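Ribonuclease S-3 (Pyrus pyrifolia, PDB 1IQQ) cleaves RNA endonucleolytically as a T2-family ribonuclease of the pear pistil, responsible for gametophytic self-incompatibility, the rejection of self pollen. Local coordinates at residues Lys58-Glu61 with His62-Ile66; Arg119-Lys123 with Ala124-Pro128; Cys155-Gly159 with Thr160-Leu164. All blocks are in the same frame, centred on the assembly; numbering follows the deposited sequence.

In the fold
The three contacts are local ones that follow one another along the chain: nearly all of a short helix (58-66), a helix end (119-128) and a beta hairpin (155-164), all in the one RNase T2 chain. Interaction 1 stands apart, its centre about 25 Å from that of interaction 2 and about 32 Å from that of interaction 3, on a helix packed against helices 77-89 and 99-112. Interactions 2 and 3 lie nearer each other, their closest atoms about 5 Å apart without touching, and both lean on Tyr200 at the C-terminus. Helix 77-89 carries the catalytic Glu84, whose side chain lies about 8 Å from that of Leu64 in interaction 1, while strand 161-171 carries interaction 3 into the central sheet.

Interaction 1: residues Lys58-Glu61 with His62-Ile66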
ATOM      1  N   LYS A  58      10.433  -0.780  20.643  1.00 17.59           N
ATOM      2  CA  LYS A  58       9.061  -1.162  20.855  1.00 14.46           C
ATOM      3  C   LYS A  58       8.142  -0.069  20.351  1.00 14.04           C
ATOM      4  O   LYS A  58       7.077  -0.386  19.821  1.00 13.95           O
ATOM      5  CB  LYS A  58       8.786  -1.419  22.373  1.00 21.74           C
ATOM      6  CG  LYS A  58       9.535  -2.590  23.013  1.00 26.43           C
ATOM      7  CD  LYS A  58       8.869  -3.930  22.745  1.00 30.25           C
ATOM      8  CE  LYS A  58       9.714  -5.045  23.334  1.00 29.20           C
ATOM      9  NZ  LYS A  58      11.032  -5.085  22.632  1.00 32.65           N
ATOM     10  N   LEU A  59       8.474   1.202  20.582  1.00 15.67           N
ATOM     11  CA  LEU A  59       7.580   2.275  20.165  1.00 15.02           C
ATOM     12  C   LEU A  59       7.367   2.232  18.664  1.00 15.71           C
ATOM     13  O   LEU A  59       6.241   2.437  18.217  1.00 11.33           O
ATOM     14  CB  LEU A  59       8.119   3.667  20.562  1.00 18.25           C
ATOM     15  CG  LEU A  59       7.295   4.864  20.045  1.00 21.66           C
ATOM     16  CD1 LEU A  59       5.912   4.897  20.672  1.00 19.29           C
ATOM     17  CD2 LEU A  59       8.087   6.163  20.323  1.00 26.14           C
ATOM     18  N   LEU A  60       8.424   1.939  17.904  1.00 11.35           N
ATOM     19  CA  LEU A  60       8.288   1.862  16.407  1.00 10.01           C
ATOM     20  C   LEU A  60       7.370   0.727  16.133  1.00  9.03           C
ATOM     21  O   LEU A  60       6.442   0.851  15.273  1.00 10.10           O
ATOM     22  CB  LEU A  60       9.658   1.593  15.753  1.00 10.16           C
ATOM     23  CG  LEU A  60       9.587   1.329  14.232  1.00  9.76           C
ATOM     24  CD1 LEU A  60       9.042   2.559  13.527  1.00 12.18           C
ATOM     25  CD2 LEU A  60      11.023   1.141  13.731  1.00 14.44           C
ATOM     26  N   GLU A  61       7.578  -0.441  16.764  1.00 10.89           N
ATOM     27  CA  GLU A  61       6.704  -1.569  16.505  1.00 10.37           C
ATOM     28  C   GLU A  61       5.253  -1.328  16.862  1.00 11.82           C
ATOM     29  O   GLU A  61       4.349  -1.839  16.198  1.00 10.69           O
ATOM     30  CB  GLU A  61       7.262  -2.846  17.168  1.00 10.68           C
ATOM     31  CG  GLU A  61       8.522  -3.301  16.395  1.00 13.28           C
ATOM     32  CD  GLU A  61       9.306  -4.410  17.070  1.00 14.22           C
ATOM     33  OE1 GLU A  61       9.037  -4.717  18.293  1.00 16.61           O
ATOM     34  OE2 GLU A  61      10.197  -4.961  16.351  1.00 12.58           O
ATOM     35  N   HIS A  62       5.022  -0.534  17.919  1.00 10.36           N
ATOM     36  CA  HIS A  62       3.657  -0.242  18.316  1.00 11.28           C
ATOM     37  C   HIS A  62       2.953   0.580  17.225  1.00  9.37           C
ATOM     38  O   HIS A  62       1.773   0.419  16.965  1.00 10.84           O
ATOM     39  CB  HIS A  62       3.765   0.586  19.591  1.00 14.00           C
ATOM     40  CG  HIS A  62       2.462   1.046  20.148  1.00 12.57           C
ATOM     41  ND1 HIS A  62       1.794   2.202  19.973  1.00 15.44           N
ATOM     42  CD2 HIS A  62       1.685   0.271  20.985  1.00 16.06           C
ATOM     43  CE1 HIS A  62       0.617   2.108  20.681  1.00 15.80           C
ATOM     44  NE2 HIS A  62       0.577   0.936  21.288  1.00 19.70           N
ATOM     45  N   GLN A  63       3.690   1.482  16.596  1.00  9.95           N
ATOM     46  CA  GLN A  63       3.082   2.286  15.506  1.00 11.68           C
ATOM     47  C   GLN A  63       2.838   1.392  14.322  1.00 13.64           C
ATOM     48  O   GLN A  63       1.788   1.514  13.699  1.00  9.77           O
ATOM     49  CB  GLN A  63       3.998   3.409  15.098  1.00 10.46           C
ATOM     50  CG  GLN A  63       4.190   4.510  16.209  1.00 10.62           C
ATOM     51  CD  GLN A  63       5.354   5.401  15.835  1.00 11.82           C
ATOM     52  OE1 GLN A  63       5.245   6.387  15.105  1.00 13.52           O
ATOM     53  NE2 GLN A  63       6.516   5.028  16.316  1.00 13.84           N
ATOM     54  N   LEU A  64       3.775   0.502  14.014  1.00  9.17           N
ATOM     55  CA  LEU A  64       3.575  -0.398  12.881  1.00  8.83           C
ATOM     56  C   LEU A  64       2.418  -1.384  13.141  1.00  9.74           C
ATOM     57  O   LEU A  64       1.782  -1.823  12.204  1.00  9.14           O
ATOM     58  CB  LEU A  64       4.841  -1.208  12.600  1.00  7.52           C
ATOM     59  CG  LEU A  64       6.016  -0.319  12.173  1.00  6.22           C
ATOM     60  CD1 LEU A  64       7.284  -1.185  11.994  1.00  9.83           C
ATOM     61  CD2 LEU A  64       5.769   0.362  10.808  1.00 10.42           C
ATOM     62  N   GLU A  65       2.130  -1.742  14.417  1.00 10.78           N
ATOM     63  CA  GLU A  65       0.984  -2.610  14.694  1.00  8.10           C
ATOM     64  C   GLU A  65      -0.311  -1.971  14.188  1.00 10.40           C
ATOM     65  O   GLU A  65      -1.243  -2.684  13.849  1.00 11.47           O
ATOM     66  CB  GLU A  65       0.870  -2.863  16.233  1.00 10.24           C
ATOM     67  CG  GLU A  65       1.850  -3.860  16.748  1.00 12.29           C
ATOM     68  CD  GLU A  65       1.837  -3.963  18.274  1.00 19.27           C
ATOM     69  OE1 GLU A  65       2.500  -4.898  18.761  1.00 22.35           O
ATOM     70  OE2 GLU A  65       1.204  -3.111  18.961  1.00 19.81           O
ATOM     71  N   ILE A  66      -0.335  -0.641  14.213  1.00  8.96           N
ATOM     72  CA  ILE A  66      -1.492   0.136  13.777  1.00 10.67           C
ATOM     73  C   ILE A  66      -1.464   0.507  12.305  1.00 11.15           C
ATOM     74  O   ILE A  66      -2.512   0.411  11.649  1.00 12.61           O
ATOM     75  CB  ILE A  66      -1.634   1.435  14.638  1.00 10.36           C
ATOM     76  CG1 ILE A  66      -1.895   1.028  16.089  1.00 13.84           C
ATOM     77  CG2 ILE A  66      -2.780   2.393  14.097  1.00 11.73           C
ATOM     78  CD1 ILE A  66      -1.689   2.217  17.063  1.00 20.57           C
TER
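Leu59 O is the acceptor shared between backbone and side chain in this piece of helix 58-67, for both Gln63 N and Gln63 NE2 donate to it. The two bonds are equal in length, with Gln63 N and Gln63 NE2 each 3.2 Å from Leu59 O, but they arrive from opposite faces of the carbonyl plane. The backbone N-H is only moderately tilted, as an i to i+4 helical bond allows, whereas the amide nitrogen sits well above the plane and off the lone pairs. Its own N-H is nevertheless aimed almost straight at the oxygen, at 168°, and the oxygen lies in the plane of the Gln63 amide. With chi1 at -67°, CG stands beside the backbone N, and the extended side chain runs back toward the preceding turn so that Gln63 NE2 also packs 3.8 Å from Leu59 CG.

Three further carbonyls take regular i to i+4 bonds: Lys58 O receives His62 N at 2.8 Å, Leu60 O receives Leu64 N at 3.0 Å, and Glu61 O receives Glu65 N at 2.8 Å. The carboxylate of Glu61 turns elsewhere, its OE2 forming a salt bridge with Arg56 just upstream. Glu65 has a long, weak ion pair with Arg74.

On the buried side Leu60 and Leu64, one turn apart, meet obliquely, Leu60 CG lying 4.1 Å from Leu64 CD1. This apolar pair faces helix 99-112, where Leu60 touches Asn100 and Ile107 and Leu64 touches Phe103. Helix 77-89, which bears the catalytic Glu84, is met by Glu61 and Leu64 at Trp81; helix 58-67 is thus seated against two neighbouring helices.

Interaction 2: residues Arg119-Lys123 with Ala124-Pro128; sequences RILSK and AKIEP. With NAG (2-acetamido-2-deoxy-beta-D-glucopyranose), chain B; NAG (2-acetamido-2-deoxy-beta-D-glucopyranose), chain C.
Glu127 OE2 is gripped by two donors, the hydroxyl of Ser122 and a water. Ser122 OG donates to Glu127 OE2 over a short 2.5 Å, meeting the carboxylate on its syn side and 27° out of its plane. The serine hydroxyl stands anti to its own backbone N (chi1 176°), placing it beside the carbonyl carbon, where it meets the glutamate, while the glutamate chain bends at chi2 (-74°) to bring its carboxylate back over the helix end. Water 2 donates to the same Glu127 OE2 and also to Ser122 O, joining the side-chain bond to the backbone. On the other oxygen, water 1 donates to Glu127 OE1 at 2.9 Å and accepts from N2 of the second N-acetylglucosamine, so the carboxylate bonds the helix directly and the glycan through water.

Beneath this polar cluster the helix ends in a Schellman motif. Ile126 N bonds Leu121 O at 2.9 Å, and Lys125 N bonds Ser122 O, also at 2.9 Å. Lys125, with positive phi, is the C-prime residue at which the chain reverses, and Ala124 N adds weak bonds to Ile120 O and Leu121 O. The turn lays Ile126 CB 4.2 Å from Leu121 CB, in a buried apolar contact that Tyr200 covers; Leu121 also leans on helix 135-143.

The glycan on Asn116 follows the same surface. Its second sugar sets methyl C8 against Pro128 CG at 3.7 Å, and its first sugar lies near Arg119 CB. The chemistry therefore pairs an apolar Leu121-Ile126 contact with a carboxylate above that is held by one hydroxyl and two waters; such a net of donors would be expected to stabilise negative charge on Glu127 and, through water, to tie the sugar's amide to the helix end.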
ATOM      1  N   ARG A 119      -8.252   8.186   4.650  1.00  6.77           N
ATOM      2  CA  ARG A 119      -8.504   9.599   4.864  1.00  7.62           C
ATOM      3  C   ARG A 119      -8.685  10.374   3.555  1.00  5.32           C
ATOM      4  O   ARG A 119      -9.569  11.184   3.453  1.00  7.46           O
ATOM      5  CB  ARG A 119      -7.347  10.172   5.706  1.00  7.99           C
ATOM      6  CG  ARG A 119      -7.547  11.627   6.136  1.00 12.86           C
ATOM      7  CD  ARG A 119      -6.206  12.100   6.832  1.00 16.44           C
ATOM      8  NE  ARG A 119      -6.362  13.413   7.482  1.00 18.96           N
ATOM      9  CZ  ARG A 119      -6.178  14.578   6.865  1.00 22.03           C
ATOM     10  NH1 ARG A 119      -5.830  14.618   5.585  1.00 24.34           N
ATOM     11  NH2 ARG A 119      -6.338  15.712   7.539  1.00 24.00           N
ATOM     12  N   ILE A 120      -7.834  10.082   2.551  1.00  5.64           N
ATOM     13  CA  ILE A 120      -7.959  10.731   1.253  1.00  6.68           C
ATOM     14  C   ILE A 120      -9.335  10.449   0.661  1.00  8.79           C
ATOM     15  O   ILE A 120     -10.013  11.348   0.180  1.00  7.12           O
ATOM     16  CB  ILE A 120      -6.869  10.209   0.320  1.00  7.65           C
ATOM     17  CG1 ILE A 120      -5.482  10.536   0.916  1.00  7.68           C
ATOM     18  CG2 ILE A 120      -7.064  10.777  -1.112  1.00  6.73           C
ATOM     19  CD1 ILE A 120      -4.376  10.050   0.051  1.00  8.52           C
ATOM     20  N   LEU A 121      -9.802   9.210   0.716  1.00  8.28           N
ATOM     21  CA  LEU A 121     -11.125   8.872   0.203  1.00  5.88           C
ATOM     22  C   LEU A 121     -12.218   9.554   1.008  1.00  6.78           C
ATOM     23  O   LEU A 121     -13.139  10.122   0.422  1.00  7.54           O
ATOM     24  CB  LEU A 121     -11.307   7.348   0.231  1.00  5.94           C
ATOM     25  CG  LEU A 121     -10.479   6.569  -0.804  1.00  6.20           C
ATOM     26  CD1 LEU A 121     -10.624   5.070  -0.566  1.00  5.65           C
ATOM     27  CD2 LEU A 121     -10.936   6.884  -2.229  1.00  9.29           C
ATOM     28  N   SER A 122     -12.083   9.551   2.320  1.00  7.11           N
ATOM     29  CA  SER A 122     -13.092  10.207   3.170  1.00  8.49           C
ATOM     30  C   SER A 122     -13.203  11.705   2.867  1.00  8.60           C
ATOM     31  O   SER A 122     -14.307  12.255   2.846  1.00  9.41           O
ATOM     32  CB  SER A 122     -12.716   9.988   4.649  1.00  9.90           C
ATOM     33  OG  SER A 122     -13.647  10.706   5.500  1.00 12.98           O
ATOM     34  N   LYS A 123     -12.073  12.372   2.581  1.00  6.74           N
ATOM     35  CA  LYS A 123     -12.137  13.781   2.270  1.00  6.64           C
ATOM     36  C   LYS A 123     -12.949  14.049   0.997  1.00  7.96           C
ATOM     37  O   LYS A 123     -13.558  15.129   0.867  1.00 12.77           O
ATOM     38  CB  LYS A 123     -10.730  14.401   2.124  1.00 10.76           C
ATOM     39  CG  LYS A 123     -10.035  14.532   3.490  1.00 16.44           C
ATOM     40  CD  LYS A 123      -8.594  14.831   3.340  1.00 19.59           C
ATOM     41  CE  LYS A 123      -8.397  16.216   2.819  1.00 27.56           C
ATOM     42  NZ  LYS A 123      -6.950  16.620   2.955  1.00 29.22           N
ATOM     43  N   ALA A 124     -12.996  13.051   0.080  1.00  7.33           N
ATOM     44  CA  ALA A 124     -13.786  13.112  -1.162  1.00  8.52           C
ATOM     45  C   ALA A 124     -15.186  12.515  -1.000  1.00 10.35           C
ATOM     46  O   ALA A 124     -15.838  12.182  -1.986  1.00 11.18           O
ATOM     47  CB  ALA A 124     -13.045  12.405  -2.315  1.00 10.38           C
ATOM     48  N   LYS A 125     -15.630  12.365   0.250  1.00  8.91           N
ATOM     49  CA  LYS A 125     -16.971  11.825   0.535  1.00 10.19           C
ATOM     50  C   LYS A 125     -17.135  10.323   0.231  1.00  7.61           C
ATOM     51  O   LYS A 125     -18.264   9.824   0.019  1.00 11.03           O
ATOM     52  CB  LYS A 125     -18.067  12.610  -0.197  1.00 12.95           C
ATOM     53  CG  LYS A 125     -17.961  14.140  -0.030  1.00 10.54           C
ATOM     54  CD  LYS A 125     -18.955  14.762  -1.121  1.00 14.27           C
ATOM     55  CE  LYS A 125     -18.492  14.602  -2.551  1.00 10.86           C
ATOM     56  NZ  LYS A 125     -19.317  15.446  -3.441  1.00  9.38           N
ATOM     57  N   ILE A 126     -16.027   9.595   0.251  1.00  7.25           N
ATOM     58  CA  ILE A 126     -16.118   8.147  -0.032  1.00  7.12           C
ATOM     59  C   ILE A 126     -15.703   7.394   1.231  1.00  8.93           C
ATOM     60  O   ILE A 126     -14.533   7.373   1.628  1.00  8.88           O
ATOM     61  CB  ILE A 126     -15.197   7.830  -1.221  1.00  7.69           C
ATOM     62  CG1 ILE A 126     -15.757   8.493  -2.499  1.00  7.65           C
ATOM     63  CG2 ILE A 126     -15.079   6.298  -1.509  1.00  8.34           C
ATOM     64  CD1 ILE A 126     -14.845   8.373  -3.713  1.00  8.94           C
ATOM     65  N   GLU A 127     -16.727   6.823   1.887  1.00  8.46           N
ATOM     66  CA  GLU A 127     -16.520   6.077   3.141  1.00  9.11           C
ATOM     67  C   GLU A 127     -16.698   4.602   2.809  1.00 10.77           C
ATOM     68  O   GLU A 127     -17.348   4.285   1.800  1.00  9.19           O
ATOM     69  CB  GLU A 127     -17.583   6.529   4.126  1.00  8.55           C
ATOM     70  CG  GLU A 127     -17.489   8.029   4.395  1.00 10.09           C
ATOM     71  CD  GLU A 127     -16.289   8.368   5.296  1.00 12.57           C
ATOM     72  OE1 GLU A 127     -15.786   7.457   6.013  1.00 16.63           O
ATOM     73  OE2 GLU A 127     -15.916   9.565   5.318  1.00 16.79           O
ATOM     74  N   PRO A 128     -16.192   3.682   3.681  1.00  9.79           N
ATOM     75  CA  PRO A 128     -16.286   2.223   3.465  1.00  8.67           C
ATOM     76  C   PRO A 128     -17.694   1.715   3.831  1.00  8.75           C
ATOM     77  O   PRO A 128     -17.876   0.912   4.729  1.00 10.26           O
ATOM     78  CB  PRO A 128     -15.168   1.654   4.337  1.00  8.99           C
ATOM     79  CG  PRO A 128     -15.096   2.666   5.534  1.00  8.23           C
ATOM     80  CD  PRO A 128     -15.321   3.991   4.841  1.00  8.10           C
TER
HETATM   81  C1  NAG B   1      -6.764   6.610   8.505  1.00  9.08           C
HETATM   82  C2  NAG B   1      -6.643   6.727  10.051  1.00  7.77           C
HETATM   83  C3  NAG B   1      -7.988   6.277  10.651  1.00 11.11           C
HETATM   84  C4  NAG B   1      -9.157   7.112  10.112  1.00 10.03           C
HETATM   85  C5  NAG B   1      -9.119   7.034   8.576  1.00  8.77           C
HETATM   86  C6  NAG B   1     -10.123   7.886   7.874  1.00 11.11           C
HETATM   87  C7  NAG B   1      -4.637   6.338  11.386  1.00 11.31           C
HETATM   88  C8  NAG B   1      -3.721   5.329  12.020  1.00 14.91           C
HETATM   89  N2  NAG B   1      -5.599   5.860  10.560  1.00 10.64           N
HETATM   90  O3  NAG B   1      -7.883   6.440  12.079  1.00 11.58           O
HETATM   91  O4  NAG B   1     -10.393   6.507  10.541  1.00  9.11           O
HETATM   92  O5  NAG B   1      -7.824   7.475   8.117  1.00  9.08           O
HETATM   93  O6  NAG B   1     -10.018   9.270   8.241  1.00 13.79           O
HETATM   94  O7  NAG B   1      -4.477   7.545  11.609  1.00 13.03           O
HETATM   95  C1  NAG C   2     -11.328   7.413  10.953  1.00 11.51           C
HETATM   96  C2  NAG C   2     -12.623   6.662  11.154  1.00 13.68           C
HETATM   97  C3  NAG C   2     -13.685   7.492  11.800  1.00 17.20           C
HETATM   98  C4  NAG C   2     -13.151   8.090  13.095  1.00 19.34           C
HETATM   99  C5  NAG C   2     -11.832   8.807  12.849  1.00 14.96           C
HETATM  100  C6  NAG C   2     -11.209   9.281  14.153  1.00 22.03           C
HETATM  101  C7  NAG C   2     -13.058   5.032   9.521  1.00 11.47           C
HETATM  102  C8  NAG C   2     -13.529   4.855   8.037  1.00 16.91           C
HETATM  103  N2  NAG C   2     -13.120   6.282   9.867  1.00 14.65           N
HETATM  104  O3  NAG C   2     -14.780   6.606  12.098  1.00 18.68           O
HETATM  105  O4  NAG C   2     -14.110   9.011  13.649  1.00 21.69           O
HETATM  106  O5  NAG C   2     -10.877   7.904  12.235  1.00 14.51           O
HETATM  107  O6  NAG C   2     -10.079  10.099  13.875  1.00 26.53           O
HETATM  108  O7  NAG C   2     -12.802   4.079  10.259  1.00 16.68           O
HETATM  109  O   HOH W   1     -14.060   8.541   8.130  1.00 24.06           O
HETATM  110  O   HOH W   2     -17.004  11.562   4.055  1.00 26.51           O

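Interaction 3: residues Cys155-Gly159 with Thr160-Leu164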
ATOM      1  N   CYS A 155      -8.188  -4.628  -7.703  1.00  7.85           N
ATOM      2  CA  CYS A 155      -9.531  -5.071  -7.301  1.00  4.93           C
ATOM      3  C   CYS A 155      -9.545  -6.628  -7.292  1.00  5.25           C
ATOM      4  O   CYS A 155      -8.569  -7.253  -7.701  1.00  7.82           O
ATOM      5  CB  CYS A 155     -10.568  -4.609  -8.313  1.00  9.03           C
ATOM      6  SG  CYS A 155     -10.966  -2.837  -8.157  1.00  7.66           S
ATOM      7  N   GLN A 156     -10.650  -7.201  -6.798  1.00  6.92           N
ATOM      8  CA  GLN A 156     -10.777  -8.664  -6.878  1.00  8.88           C
ATOM      9  C   GLN A 156     -12.226  -8.977  -7.135  1.00  7.19           C
ATOM     10  O   GLN A 156     -13.136  -8.252  -6.702  1.00  8.39           O
ATOM     11  CB  GLN A 156     -10.343  -9.346  -5.567  1.00  8.41           C
ATOM     12  CG  GLN A 156     -11.144  -8.922  -4.383  1.00  9.96           C
ATOM     13  CD  GLN A 156     -10.527  -9.405  -3.061  1.00 12.84           C
ATOM     14  OE1 GLN A 156      -9.443  -9.912  -3.070  1.00 14.66           O
ATOM     15  NE2 GLN A 156     -11.222  -9.180  -1.947  1.00 13.00           N
ATOM     16  N   LYS A 157     -12.480 -10.088  -7.850  1.00 11.92           N
ATOM     17  CA  LYS A 157     -13.866 -10.477  -8.105  1.00 13.52           C
ATOM     18  C   LYS A 157     -14.259 -11.666  -7.208  1.00 13.86           C
ATOM     19  O   LYS A 157     -13.537 -12.639  -7.133  1.00 16.84           O
ATOM     20  CB  LYS A 157     -14.097 -10.879  -9.556  1.00 17.71           C
ATOM     21  CG  LYS A 157     -15.597 -11.133  -9.833  1.00 20.79           C
ATOM     22  CD  LYS A 157     -15.892 -11.167 -11.326  1.00 30.74           C
ATOM     23  CE  LYS A 157     -17.269 -11.798 -11.561  1.00 30.89           C
ATOM     24  NZ  LYS A 157     -17.457 -12.063 -13.011  1.00 37.82           N
ATOM     25  N   LYS A 158     -15.433 -11.568  -6.610  1.00 19.89           N
ATOM     26  CA  LYS A 158     -15.943 -12.605  -5.710  1.00 23.94           C
ATOM     27  C   LYS A 158     -17.334 -12.849  -6.205  1.00 25.90           C
ATOM     28  O   LYS A 158     -18.220 -12.054  -5.907  1.00 21.70           O
ATOM     29  CB  LYS A 158     -16.057 -12.043  -4.284  1.00 29.38           C
ATOM     30  CG  LYS A 158     -14.804 -11.350  -3.693  1.00 32.39           C
ATOM     31  CD  LYS A 158     -13.674 -12.338  -3.425  1.00 25.96           C
ATOM     32  CE  LYS A 158     -14.208 -13.578  -2.670  1.00 31.95           C
ATOM     33  NZ  LYS A 158     -13.163 -14.485  -2.080  1.00 34.17           N
ATOM     34  N   GLY A 159     -17.558 -13.926  -6.936  1.00 28.44           N
ATOM     35  CA  GLY A 159     -18.913 -14.134  -7.412  1.00 27.50           C
ATOM     36  C   GLY A 159     -19.282 -13.003  -8.340  1.00 25.05           C
ATOM     37  O   GLY A 159     -18.523 -12.691  -9.252  1.00 29.79           O
ATOM     38  N   THR A 160     -20.433 -12.380  -8.136  1.00 20.30           N
ATOM     39  CA  THR A 160     -20.812 -11.292  -8.981  1.00 21.81           C
ATOM     40  C   THR A 160     -20.345  -9.963  -8.406  1.00 23.11           C
ATOM     41  O   THR A 160     -20.682  -8.933  -8.963  1.00 29.61           O
ATOM     42  CB  THR A 160     -22.345 -11.210  -9.136  1.00 24.38           C
ATOM     43  OG1 THR A 160     -22.972 -11.234  -7.844  1.00 24.75           O
ATOM     44  CG2 THR A 160     -22.872 -12.409  -9.917  1.00 29.15           C
ATOM     45  N   THR A 161     -19.558  -9.975  -7.327  1.00 19.43           N
ATOM     46  CA  THR A 161     -19.145  -8.689  -6.713  1.00 19.96           C
ATOM     47  C   THR A 161     -17.644  -8.402  -6.948  1.00 16.15           C
ATOM     48  O   THR A 161     -16.803  -9.252  -6.649  1.00 22.58           O
ATOM     49  CB  THR A 161     -19.479  -8.704  -5.161  1.00 27.08           C
ATOM     50  OG1 THR A 161     -18.861  -7.603  -4.467  1.00 34.38           O
ATOM     51  CG2 THR A 161     -19.002  -9.950  -4.542  1.00 30.86           C
ATOM     52  N   THR A 162     -17.325  -7.223  -7.536  1.00 13.57           N
ATOM     53  CA  THR A 162     -15.909  -6.806  -7.699  1.00  9.68           C
ATOM     54  C   THR A 162     -15.670  -5.797  -6.566  1.00 10.77           C
ATOM     55  O   THR A 162     -16.471  -4.890  -6.370  1.00 12.45           O
ATOM     56  CB  THR A 162     -15.651  -6.041  -8.956  1.00  9.13           C
ATOM     57  OG1 THR A 162     -15.863  -6.920 -10.078  1.00 16.44           O
ATOM     58  CG2 THR A 162     -14.241  -5.497  -8.978  1.00 10.87           C
ATOM     59  N   GLU A 163     -14.634  -6.038  -5.753  1.00  8.46           N
ATOM     60  CA  GLU A 163     -14.311  -5.050  -4.702  1.00  9.05           C
ATOM     61  C   GLU A 163     -12.910  -4.471  -4.816  1.00  3.83           C
ATOM     62  O   GLU A 163     -11.968  -5.096  -5.331  1.00  7.16           O
ATOM     63  CB  GLU A 163     -14.438  -5.651  -3.355  1.00 16.67           C
ATOM     64  CG  GLU A 163     -13.811  -6.881  -3.228  1.00 18.73           C
ATOM     65  CD  GLU A 163     -14.499  -7.608  -2.055  1.00 26.03           C
ATOM     66  OE1 GLU A 163     -15.717  -7.491  -1.919  1.00 32.55           O
ATOM     67  OE2 GLU A 163     -13.806  -8.261  -1.312  1.00 16.94           O
ATOM     68  N   LEU A 164     -12.810  -3.225  -4.357  1.00  6.16           N
ATOM     69  CA  LEU A 164     -11.495  -2.508  -4.293  1.00  5.25           C
ATOM     70  C   LEU A 164     -10.638  -3.179  -3.181  1.00  6.74           C
ATOM     71  O   LEU A 164     -11.118  -3.441  -2.069  1.00  7.69           O
ATOM     72  CB  LEU A 164     -11.799  -1.046  -3.904  1.00  7.35           C
ATOM     73  CG  LEU A 164     -10.594  -0.142  -3.718  1.00  5.24           C
ATOM     74  CD1 LEU A 164      -9.868   0.009  -5.139  1.00  7.68           C
ATOM     75  CD2 LEU A 164     -11.074   1.234  -3.226  1.00  5.78           C
TER
HETATM   76  O   HOH W   3     -21.259 -11.892  -5.134  1.00 40.86           O
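Gln156 and Glu163 face each other across the hairpin as a hydrogen-bonded antiparallel pair, and their side chains cross obliquely on one side of the sheet. Each has its gamma carbon between its backbone N and carbonyl carbon (chi1 60° and 48°), which brings the two methylene groups together. Gln156 CG lies 3.6 Å from Glu163 CG. Beyond them the amide and carboxylate planes are turned 33° apart, and Gln156 NE2 donates to Glu163 OE2 at 2.8 Å. The oxygen lies in the amide plane and is approached on its anti side. Asn16 ND2 also bonds this oxygen, while Gln156 NE2 has a further acceptor in Ala13 O. An alanine in place of Gln156 is likely to cost Glu163 OE2 one of its two donors, to deprive Ala13 O of the glutamine's N-H and to bare the flank of the Glu163 methylene.

Lys158 shares this side, its CG 4.0 Å from Glu163 OE2, but its ammonium bonds Asn16 O instead. On the opposite face of the hairpin Cys155 CB packs 3.8 Å from Thr162 CG2. A type II' turn, with Gly159 in its first corner, connects the strands.

Cys155 and Leu164 tie the open end of the hairpin to the fold: Cys155 is disulfide-bonded to Cys193, and Leu164 touches Ile198 and Tyr200. Thr162 and Leu164 form backbone bonds to Lys199 of strand 198-199, extending the sheet.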